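PDB 5Z3E: glycoside hydrolase 15-related protein from Kribbella flavida, which catalyses the hydrolysis of the alpha-1,6-glucosidic linkage of isomaltose from its non-reducing end, yielding beta-D-glucose and D-glucose during intracellular breakdown of a cyclic tetrasaccharide. Local coordinates for residues A[129-134]-A[138-143]; A[194-199]-A[381-386]; A[180-185]-A[228-233]. The protein carries 1 engineered substitution. One frame throughout, in Å; residues are numbered along the deposited sequence. Where two conformers were deposited one is given.

Interaction 1: residues A[129-134]-A[138-143]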
loop_
_atom_site.group_PDB
_atom_site.type_symbol
_atom_site.label_atom_id
_atom_site.label_comp_id
_atom_site.label_asym_id
_atom_site.label_seq_id
_atom_site.Cartn_x
_atom_site.Cartn_y
_atom_site.Cartn_z
ATOM N N MET A 129 6.255 18.455 -7.094
ATOM C CA MET A 129 5.113 17.739 -6.559
ATOM C C MET A 129 5.298 17.394 -5.084
ATOM O O MET A 129 6.361 17.573 -4.499
ATOM C CB MET A 129 4.866 16.502 -7.428
ATOM C CG MET A 129 4.592 16.858 -8.885
ATOM S SD MET A 129 3.133 17.900 -9.156
ATOM C CE MET A 129 1.889 16.667 -9.075
ATOM N N LEU A 130 4.226 16.893 -4.454
ATOM C CA LEU A 130 4.338 16.444 -3.068
ATOM C C LEU A 130 5.265 15.229 -3.004
ATOM O O LEU A 130 5.411 14.483 -3.984
ATOM C CB LEU A 130 2.965 16.095 -2.492
ATOM C CG LEU A 130 1.981 17.207 -2.322
ATOM C CD1 LEU A 130 0.722 16.716 -1.658
ATOM C CD2 LEU A 130 2.569 18.315 -1.527
ATOM N N PRO A 131 5.912 15.019 -1.866
ATOM C CA PRO A 131 6.982 14.018 -1.788
ATOM C C PRO A 131 6.485 12.595 -1.576
ATOM O O PRO A 131 5.308 12.345 -1.255
ATOM C CB PRO A 131 7.808 14.480 -0.598
ATOM C CG PRO A 131 6.758 15.061 0.297
ATOM C CD PRO A 131 5.833 15.817 -0.636
ATOM N N THR A 132 7.442 11.693 -1.728
ATOM C CA THR A 132 7.292 10.279 -1.426
ATOM C C THR A 132 7.818 9.991 -0.020
ATOM O O THR A 132 7.066 9.574 0.858
ATOM C CB THR A 132 7.999 9.470 -2.500
ATOM O OG1 THR A 132 7.262 9.691 -3.701
ATOM C CG2 THR A 132 8.054 7.997 -2.154
ATOM N N ARG A 133 9.088 10.231 0.247
ATOM C CA ARG A 133 9.596 10.063 1.608
ATOM C C ARG A 133 9.288 11.280 2.435
ATOM O O ARG A 133 9.509 12.407 1.967
ATOM C CB ARG A 133 11.113 9.833 1.628
ATOM C CG ARG A 133 11.572 8.617 0.863
ATOM C CD ARG A 133 13.012 8.309 1.176
ATOM N NE ARG A 133 13.557 7.316 0.268
ATOM C CZ ARG A 133 14.673 6.640 0.505
ATOM N NH1 ARG A 133 15.392 6.897 1.584
ATOM N NH2 ARG A 133 15.017 5.690 -0.301
ATOM N N PHE A 134 8.860 11.068 3.671
ATOM C CA PHE A 134 8.716 12.133 4.675
ATOM C C PHE A 134 9.680 11.867 5.803
ATOM O O PHE A 134 9.860 10.724 6.245
ATOM C CB PHE A 134 7.303 12.159 5.244
ATOM C CG PHE A 134 6.277 12.678 4.301
ATOM C CD1 PHE A 134 6.071 14.031 4.199
ATOM C CD2 PHE A 134 5.530 11.824 3.481
ATOM C CE1 PHE A 134 5.108 14.535 3.337
ATOM C CE2 PHE A 134 4.578 12.331 2.617
ATOM C CZ PHE A 134 4.360 13.684 2.571
ATOM N N GLY A 138 7.876 15.800 9.094
ATOM C CA GLY A 138 6.984 16.186 8.016
ATOM C C GLY A 138 7.559 16.923 6.826
ATOM O O GLY A 138 6.800 17.441 6.014
ATOM N N ASN A 139 8.891 16.935 6.709
ATOM C CA ASN A 139 9.563 17.554 5.600
ATOM C C ASN A 139 9.788 16.561 4.477
ATOM O O ASN A 139 9.721 15.330 4.692
ATOM C CB ASN A 139 10.883 18.158 6.074
ATOM C CG ASN A 139 10.672 19.156 7.183
ATOM O OD1 ASN A 139 9.702 19.930 7.167
ATOM N ND2 ASN A 139 11.473 19.112 8.186
ATOM N N ASP A 140 10.091 17.032 3.271
ATOM C CA ASP A 140 10.454 16.143 2.191
ATOM C C ASP A 140 11.704 15.379 2.619
ATOM O O ASP A 140 12.711 15.976 3.000
ATOM C CB ASP A 140 10.798 16.898 0.907
ATOM C CG ASP A 140 9.615 17.568 0.242
ATOM O OD1 ASP A 140 8.549 17.658 0.844
ATOM O OD2 ASP A 140 9.779 18.006 -0.892
ATOM N N GLY A 141 11.646 14.073 2.478
ATOM C CA GLY A 141 12.793 13.226 2.739
ATOM C C GLY A 141 13.546 12.791 1.497
ATOM O O GLY A 141 14.579 12.147 1.614
ATOM N N SER A 142 13.002 13.129 0.323
ATOM C CA SER A 142 13.581 12.746 -0.936
ATOM C C SER A 142 13.076 13.742 -1.976
ATOM O O SER A 142 12.112 14.482 -1.741
ATOM C CB SER A 142 13.140 11.324 -1.316
ATOM O OG SER A 142 11.732 11.271 -1.421
ATOM N N ASP A 143 13.724 13.745 -3.131
ATOM C CA ASP A 143 13.427 14.651 -4.220
ATOM C C ASP A 143 12.437 13.994 -5.171
ATOM O O ASP A 143 12.756 12.966 -5.794
ATOM C CB ASP A 143 14.723 14.931 -4.960
ATOM C CG ASP A 143 14.577 15.880 -6.126
ATOM O OD1 ASP A 143 13.453 16.209 -6.577
ATOM O OD2 ASP A 143 15.640 16.277 -6.642
HETATM O O HOH W 1 7.453 18.692 -2.222
HETATM O O HOH W 2 9.718 12.766 -2.939
#
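Arg133 and Gly141 are the closest pair along the two backbones, their CA atoms 4.6 Å apart, where the chain leaves 129-134, turns within three residues and comes back as 138-143. Gly141 N donates to Arg133 O at 2.8 Å, and Phe134 and Asp140 form a single beta bridge. Phe134 CA adds a CH...O contact to Asn139 O at 3.4 Å. At Gly141 a beta carbon would press tightly on Arg133 CB.

Ser142 OG accepts from Arg133 N at 3.3 Å and lies against Arg133 CB and CG. With chi1 at 60°, this hydroxyl sits between its own backbone N and carbonyl carbon, facing the other segment; a water that accepts from Thr132 N donates to it, and Asp147 is a further partner. The side chains of Asp140 and Pro131 cross at about a right angle, with Asp140 OD1 3.2 Å from Pro131 CG while it also forms a salt bridge with Arg107. A second water lies 2.8 Å from both Asp140 OD2 and Met129 O and can link them. With an alanine at Asp140, Arg107 would probably lose its carboxylate mate and a gap would open beside the Pro131 ring.

Thr132, held by Asp147 O, comes within about 4 Å (side chain to side chain) of Glu198, the inferred proton donor. This doubled-back loop between helices 108-119 and 144-147 is thus consistent with a place among the loops that shape the active-site end of the (alpha/alpha)6 barrel of family GH15.

Interaction 2: residues A[194-199]-A[381-386]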
loop_
_atom_site.group_PDB
_atom_site.type_symbol
_atom_site.label_atom_id
_atom_site.label_comp_id
_atom_site.label_asym_id
_atom_site.label_seq_id
_atom_site.Cartn_x
_atom_site.Cartn_y
_atom_site.Cartn_z
ATOM N N TYR A 194 6.145 7.320 -10.981
ATOM C CA TYR A 194 6.805 6.058 -10.667
ATOM C C TYR A 194 5.796 5.120 -9.992
ATOM O O TYR A 194 4.895 5.566 -9.271
ATOM C CB TYR A 194 7.990 6.276 -9.727
ATOM C CG TYR A 194 9.152 7.088 -10.282
ATOM C CD1 TYR A 194 9.188 8.472 -10.125
ATOM C CD2 TYR A 194 10.222 6.506 -10.909
ATOM C CE1 TYR A 194 10.247 9.246 -10.568
ATOM C CE2 TYR A 194 11.332 7.318 -11.357
ATOM C CZ TYR A 194 11.292 8.668 -11.166
ATOM O OH TYR A 194 12.368 9.426 -11.598
ATOM N N ASP A 195 5.987 3.830 -10.204
ATOM C CA ASP A 195 5.162 2.811 -9.584
ATOM C C ASP A 195 5.495 2.660 -8.099
ATOM O O ASP A 195 6.368 3.359 -7.571
ATOM C CB ASP A 195 5.242 1.510 -10.365
ATOM C CG ASP A 195 6.602 0.848 -10.391
ATOM O OD1 ASP A 195 7.452 1.177 -9.562
ATOM O OD2 ASP A 195 6.745 -0.050 -11.266
ATOM N N TRP A 196 4.807 1.743 -7.417
ATOM C CA TRP A 196 5.069 1.529 -5.998
ATOM C C TRP A 196 6.531 1.229 -5.756
ATOM O O TRP A 196 7.040 1.481 -4.671
ATOM C CB TRP A 196 4.301 0.354 -5.414
ATOM C CG TRP A 196 2.803 0.430 -5.312
ATOM C CD1 TRP A 196 1.905 1.367 -5.833
ATOM C CD2 TRP A 196 2.001 -0.562 -4.672
ATOM N NE1 TRP A 196 0.620 0.984 -5.512
ATOM C CE2 TRP A 196 0.636 -0.199 -4.831
ATOM C CE3 TRP A 196 2.302 -1.717 -3.966
ATOM C CZ2 TRP A 196 -0.407 -0.964 -4.303
ATOM C CZ3 TRP A 196 1.258 -2.462 -3.423
ATOM C CH2 TRP A 196 -0.066 -2.095 -3.614
ATOM N N TRP A 197 7.199 0.638 -6.745
ATOM C CA TRP A 197 8.560 0.166 -6.674
ATOM C C TRP A 197 9.578 1.195 -7.146
ATOM O O TRP A 197 10.762 0.895 -7.267
ATOM C CB TRP A 197 8.697 -1.130 -7.470
ATOM C CG TRP A 197 7.562 -2.088 -7.287
ATOM C CD1 TRP A 197 6.863 -2.689 -8.305
ATOM C CD2 TRP A 197 6.979 -2.580 -6.069
ATOM N NE1 TRP A 197 5.910 -3.516 -7.795
ATOM C CE2 TRP A 197 5.960 -3.471 -6.429
ATOM C CE3 TRP A 197 7.209 -2.340 -4.702
ATOM C CZ2 TRP A 197 5.209 -4.155 -5.480
ATOM C CZ3 TRP A 197 6.450 -3.026 -3.770
ATOM C CH2 TRP A 197 5.469 -3.918 -4.165
ATOM N N GLU A 198 9.146 2.424 -7.392
ATOM C CA GLU A 198 10.039 3.508 -7.846
ATOM C C GLU A 198 10.616 3.299 -9.202
ATOM O O GLU A 198 11.762 3.673 -9.470
ATOM C CB GLU A 198 11.124 3.847 -6.845
ATOM C CG GLU A 198 10.566 4.251 -5.621
ATOM C CD GLU A 198 11.577 4.720 -4.614
ATOM O OE1 GLU A 198 12.800 4.789 -4.919
ATOM O OE2 GLU A 198 11.111 5.079 -3.510
ATOM N N GLU A 199 9.810 2.774 -10.094
ATOM C CA GLU A 199 10.225 2.514 -11.465
ATOM C C GLU A 199 9.263 3.164 -12.471
ATOM O O GLU A 199 8.072 3.347 -12.196
ATOM C CB GLU A 199 10.296 1.019 -11.755
ATOM C CG GLU A 199 11.265 0.250 -10.840
ATOM C CD GLU A 199 12.703 0.247 -11.327
ATOM O OE1 GLU A 199 13.617 -0.030 -10.522
ATOM O OE2 GLU A 199 12.923 0.488 -12.496
ATOM N N LEU A 381 10.393 -5.119 8.345
ATOM C CA LEU A 381 9.700 -4.123 7.542
ATOM C C LEU A 381 8.313 -3.963 8.170
ATOM O O LEU A 381 7.557 -4.919 8.251
ATOM C CB LEU A 381 9.559 -4.598 6.093
ATOM C CG LEU A 381 8.971 -3.521 5.184
ATOM C CD1 LEU A 381 9.984 -2.442 4.873
ATOM C CD2 LEU A 381 8.397 -4.109 3.902
ATOM N N LEU A 382 7.983 -2.756 8.643
ATOM C CA LEU A 382 6.709 -2.617 9.340
ATOM C C LEU A 382 5.523 -3.016 8.471
ATOM O O LEU A 382 4.594 -3.648 8.940
ATOM C CB LEU A 382 6.523 -1.230 9.953
ATOM C CG LEU A 382 7.067 -1.045 11.371
ATOM C CD1 LEU A 382 8.575 -1.123 11.420
ATOM C CD2 LEU A 382 6.583 0.245 11.967
ATOM N N TRP A 383 5.581 -2.674 7.183
ATOM C CA TRP A 383 4.519 -3.023 6.250
ATOM C C TRP A 383 4.317 -4.547 6.185
ATOM O O TRP A 383 3.196 -5.030 6.092
ATOM C CB TRP A 383 4.837 -2.399 4.892
ATOM C CG TRP A 383 3.763 -2.492 3.833
ATOM C CD1 TRP A 383 2.493 -2.952 3.962
ATOM C CD2 TRP A 383 3.925 -2.113 2.456
ATOM N NE1 TRP A 383 1.853 -2.897 2.739
ATOM C CE2 TRP A 383 2.713 -2.384 1.796
ATOM C CE3 TRP A 383 4.991 -1.601 1.706
ATOM C CZ2 TRP A 383 2.543 -2.188 0.438
ATOM C CZ3 TRP A 383 4.815 -1.429 0.339
ATOM C CH2 TRP A 383 3.612 -1.736 -0.273
ATOM N N SER A 384 5.395 -5.326 6.276
ATOM C CA SER A 384 5.231 -6.784 6.338
ATOM C C SER A 384 4.349 -7.192 7.513
ATOM O O SER A 384 3.455 -8.026 7.367
ATOM C CB SER A 384 6.578 -7.489 6.465
ATOM O OG SER A 384 7.321 -7.382 5.285
ATOM N N HIS A 385 4.637 -6.626 8.677
ATOM C CA HIS A 385 3.847 -6.884 9.859
ATOM C C HIS A 385 2.417 -6.385 9.756
ATOM O O HIS A 385 1.483 -7.048 10.202
ATOM C CB HIS A 385 4.559 -6.326 11.095
ATOM C CG HIS A 385 5.792 -7.107 11.453
ATOM N ND1 HIS A 385 5.712 -8.309 12.133
ATOM C CD2 HIS A 385 7.104 -6.917 11.182
ATOM C CE1 HIS A 385 6.920 -8.801 12.268
ATOM N NE2 HIS A 385 7.803 -7.986 11.702
ATOM N N GLY A 386 2.242 -5.196 9.165
ATOM C CA GLY A 386 0.895 -4.701 8.971
ATOM C C GLY A 386 0.062 -5.608 8.097
ATOM O O GLY A 386 -1.102 -5.874 8.397
#
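Trp196 and Trp383 meet deep in the interior, about 6 Å from the centre of the chain (contact centre to chain centre), in the (alpha/alpha)6 barrel fold characteristic of glycoside hydrolase family 15, one carried by an active-site loop and the other by the first turn of helix 382-394. Their backbones stay far apart: Trp196 CA and Trp383 CA are separated by 13.1 Å, and the long indoles bridge the distance. CE3 and CZ3 of the Trp196 six-membered ring do the touching: Trp196 CE3 lies 3.9 Å from Trp383 CH2, and CZ3 is at much the same range. Relative to the Trp383 ring, that CE3 arrives at the edge, in plane. The six-membered rings of Trp196 and Trp383 are 6.0 Å apart at their centroids with planes inclined at 51°, an oblique meeting that is neither a stack nor a T-shape, and the two side chains cross at about a right angle.

Different first torsions bring the indoles together. Trp383 has CG anti to its backbone N (chi1 -172°), which reaches its ring out from the helix, whereas Trp196 has CG anti to the carbonyl carbon (chi1 -67°). Phe79 meets Trp383 with nearly parallel planes, and Arg75 of helix 74-87 touches both tryptophans. Trp196 CB in turn covers one face of the neighbouring Trp197 indole, lying 4.0 Å above its plane toward the rim.

The contact joins the loop carrying Glu198, the inferred proton donor, and Asp195, predicted to be a proton acceptor, to the start of helix 382-394. Trp383 stands about 8 Å, side chain to side chain, from Ala355, the engineered replacement at the inferred proton-acceptor position. A type I turn from Asp195 to Glu198 shapes the loop, and Asp195 OD1 accepts from Glu199 N at 2.9 Å, the donor standing above the carboxylate plane.

Interaction 3: residues A[180-185]-A[228-233]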
loop_
_atom_site.group_PDB
_atom_site.type_symbol
_atom_site.label_atom_id
_atom_site.label_comp_id
_atom_site.label_asym_id
_atom_site.label_seq_id
_atom_site.Cartn_x
_atom_site.Cartn_y
_atom_site.Cartn_z
ATOM N N VAL A 180 -6.797 18.312 1.661
ATOM C CA VAL A 180 -5.577 18.516 0.887
ATOM C C VAL A 180 -5.338 17.324 -0.050
ATOM O O VAL A 180 -5.059 17.490 -1.241
ATOM C CB VAL A 180 -4.358 18.752 1.803
ATOM C CG1 VAL A 180 -3.077 18.823 1.009
ATOM C CG2 VAL A 180 -4.533 20.018 2.609
ATOM N N ALA A 181 -5.427 16.108 0.501
ATOM C CA ALA A 181 -5.192 14.916 -0.304
ATOM C C ALA A 181 -6.199 14.782 -1.436
ATOM O O ALA A 181 -5.824 14.417 -2.562
ATOM C CB ALA A 181 -5.210 13.683 0.585
ATOM N N VAL A 182 -7.474 15.037 -1.152
ATOM C CA VAL A 182 -8.491 14.943 -2.187
ATOM C C VAL A 182 -8.226 15.950 -3.289
ATOM O O VAL A 182 -8.247 15.615 -4.475
ATOM C CB VAL A 182 -9.917 15.113 -1.621
ATOM C CG1 VAL A 182 -10.918 15.257 -2.743
ATOM C CG2 VAL A 182 -10.294 13.950 -0.725
ATOM N N ASP A 183 -7.993 17.209 -2.927
ATOM C CA ASP A 183 -7.759 18.226 -3.953
ATOM C C ASP A 183 -6.568 17.840 -4.829
ATOM O O ASP A 183 -6.589 18.030 -6.046
ATOM C CB ASP A 183 -7.521 19.590 -3.311
ATOM C CG ASP A 183 -8.785 20.260 -2.782
ATOM O OD1 ASP A 183 -9.903 19.872 -3.161
ATOM O OD2 ASP A 183 -8.607 21.256 -2.034
ATOM N N TYR A 184 -5.505 17.342 -4.206
ATOM C CA TYR A 184 -4.309 16.933 -4.937
ATOM C C TYR A 184 -4.632 15.797 -5.912
ATOM O O TYR A 184 -4.250 15.855 -7.091
ATOM C CB TYR A 184 -3.260 16.522 -3.914
ATOM C CG TYR A 184 -1.904 16.170 -4.482
ATOM C CD1 TYR A 184 -1.093 17.123 -5.067
ATOM C CD2 TYR A 184 -1.393 14.881 -4.383
ATOM C CE1 TYR A 184 0.171 16.818 -5.536
ATOM C CE2 TYR A 184 -0.128 14.561 -4.829
ATOM C CZ TYR A 184 0.663 15.533 -5.395
ATOM O OH TYR A 184 1.941 15.312 -5.815
ATOM N N LEU A 185 -5.313 14.760 -5.434
ATOM C CA LEU A 185 -5.606 13.625 -6.285
ATOM C C LEU A 185 -6.583 13.935 -7.393
ATOM O O LEU A 185 -6.446 13.416 -8.501
ATOM C CB LEU A 185 -6.099 12.453 -5.447
ATOM C CG LEU A 185 -5.057 11.831 -4.527
ATOM C CD1 LEU A 185 -5.689 10.780 -3.658
ATOM C CD2 LEU A 185 -3.888 11.280 -5.320
ATOM N N ALA A 228 -19.154 17.388 1.784
ATOM C CA ALA A 228 -17.892 17.950 1.343
ATOM C C ALA A 228 -18.050 18.509 -0.060
ATOM O O ALA A 228 -18.746 17.926 -0.900
ATOM C CB ALA A 228 -16.811 16.893 1.351
ATOM N N PRO A 229 -17.376 19.622 -0.373
ATOM C CA PRO A 229 -17.547 20.214 -1.704
ATOM C C PRO A 229 -17.129 19.311 -2.847
ATOM O O PRO A 229 -17.641 19.431 -3.954
ATOM C CB PRO A 229 -16.681 21.490 -1.652
ATOM C CG PRO A 229 -15.942 21.367 -0.468
ATOM C CD PRO A 229 -16.532 20.448 0.501
ATOM N N TRP A 230 -16.209 18.400 -2.580
ATOM C CA TRP A 230 -15.658 17.469 -3.548
ATOM C C TRP A 230 -16.387 16.132 -3.577
ATOM O O TRP A 230 -15.954 15.224 -4.301
ATOM C CB TRP A 230 -14.157 17.269 -3.277
ATOM C CG TRP A 230 -13.785 17.113 -1.826
ATOM C CD1 TRP A 230 -13.095 18.024 -1.077
ATOM C CD2 TRP A 230 -14.068 16.016 -0.943
ATOM N NE1 TRP A 230 -12.896 17.563 0.184
ATOM C CE2 TRP A 230 -13.481 16.333 0.308
ATOM C CE3 TRP A 230 -14.722 14.794 -1.071
ATOM C CZ2 TRP A 230 -13.559 15.484 1.402
ATOM C CZ3 TRP A 230 -14.801 13.960 0.020
ATOM C CH2 TRP A 230 -14.216 14.314 1.242
ATOM N N SER A 231 -17.480 15.970 -2.827
ATOM C CA SER A 231 -18.113 14.670 -2.703
ATOM C C SER A 231 -18.407 14.017 -4.061
ATOM O O SER A 231 -17.979 12.894 -4.329
ATOM C CB SER A 231 -19.394 14.786 -1.875
ATOM O OG SER A 231 -20.070 13.563 -1.815
ATOM N N ALA A 232 -19.182 14.682 -4.902
ATOM C CA ALA A 232 -19.541 14.102 -6.192
ATOM C C ALA A 232 -18.325 13.895 -7.069
ATOM O O ALA A 232 -18.209 12.884 -7.782
ATOM C CB ALA A 232 -20.556 15.007 -6.899
ATOM N N ALA A 233 -17.419 14.864 -7.073
ATOM C CA ALA A 233 -16.250 14.807 -7.932
ATOM C C ALA A 233 -15.438 13.546 -7.676
ATOM O O ALA A 233 -14.888 12.963 -8.613
ATOM C CB ALA A 233 -15.399 16.045 -7.749
#
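Val182 and Trp230 join helix 175-188 of the GH15 (alpha/alpha)6 barrel to the type I turn, Ala228 to Ser231, that leads into helix 231-248. At the start of 180-185, Val180 and Ala181 set the helix against helices 108-119 and 151-167 respectively. Val182 points across the contact. Its CG1, anti to the backbone N (chi1 170°), stands over one face of the Trp230 indole, 3.7 Å from the centroid of the Trp230 five-membered ring and only 19° off the ring normal, a well-formed CH-pi contact. The other methyl carbon, Val182 CG2, is 4.1 Å from Trp230 CE2, so the valine spans the indole from its five-membered ring toward the benzo part. Asp183 follows at the margin, with Asp183 OD1 4.2 Å from Trp230 CD1, while OD2 forms a salt bridge with Arg108. The indole is buried with its polar end satisfied: Trp230 NE1 bonds with Asp179 OD1, one turn earlier on the same helix as Asp183, which helps to set the ring's rotation. Opposite Val182, the sandwich is completed by Ala228 CB, 3.4 Å above the ring plane of Trp230.

Overall arrangement
Interaction 1 closes before either of the others opens, whereas interactions 2 and 3 cross along the chain: 180-185, 194-199, 228-233, then 381-386. Interaction 2 lies deepest, its centre about 6 Å from that of the chain; interactions 1 and 3 are centred about 17 and 20 Å out. Centres of 1 and 2 are about 15 Å apart and their nearest atoms about 4 Å, so interaction 1 lies close to the catalytic loop that interaction 2 contains. Interactions 2 and 3, centred about 25 Å apart, do not touch. Helix 175-188 of interaction 3 touches the 129-134 loop, which lies beside the Glu198 loop: Tyr184 OH probably bonds with Leu130 N at 3.1 Å.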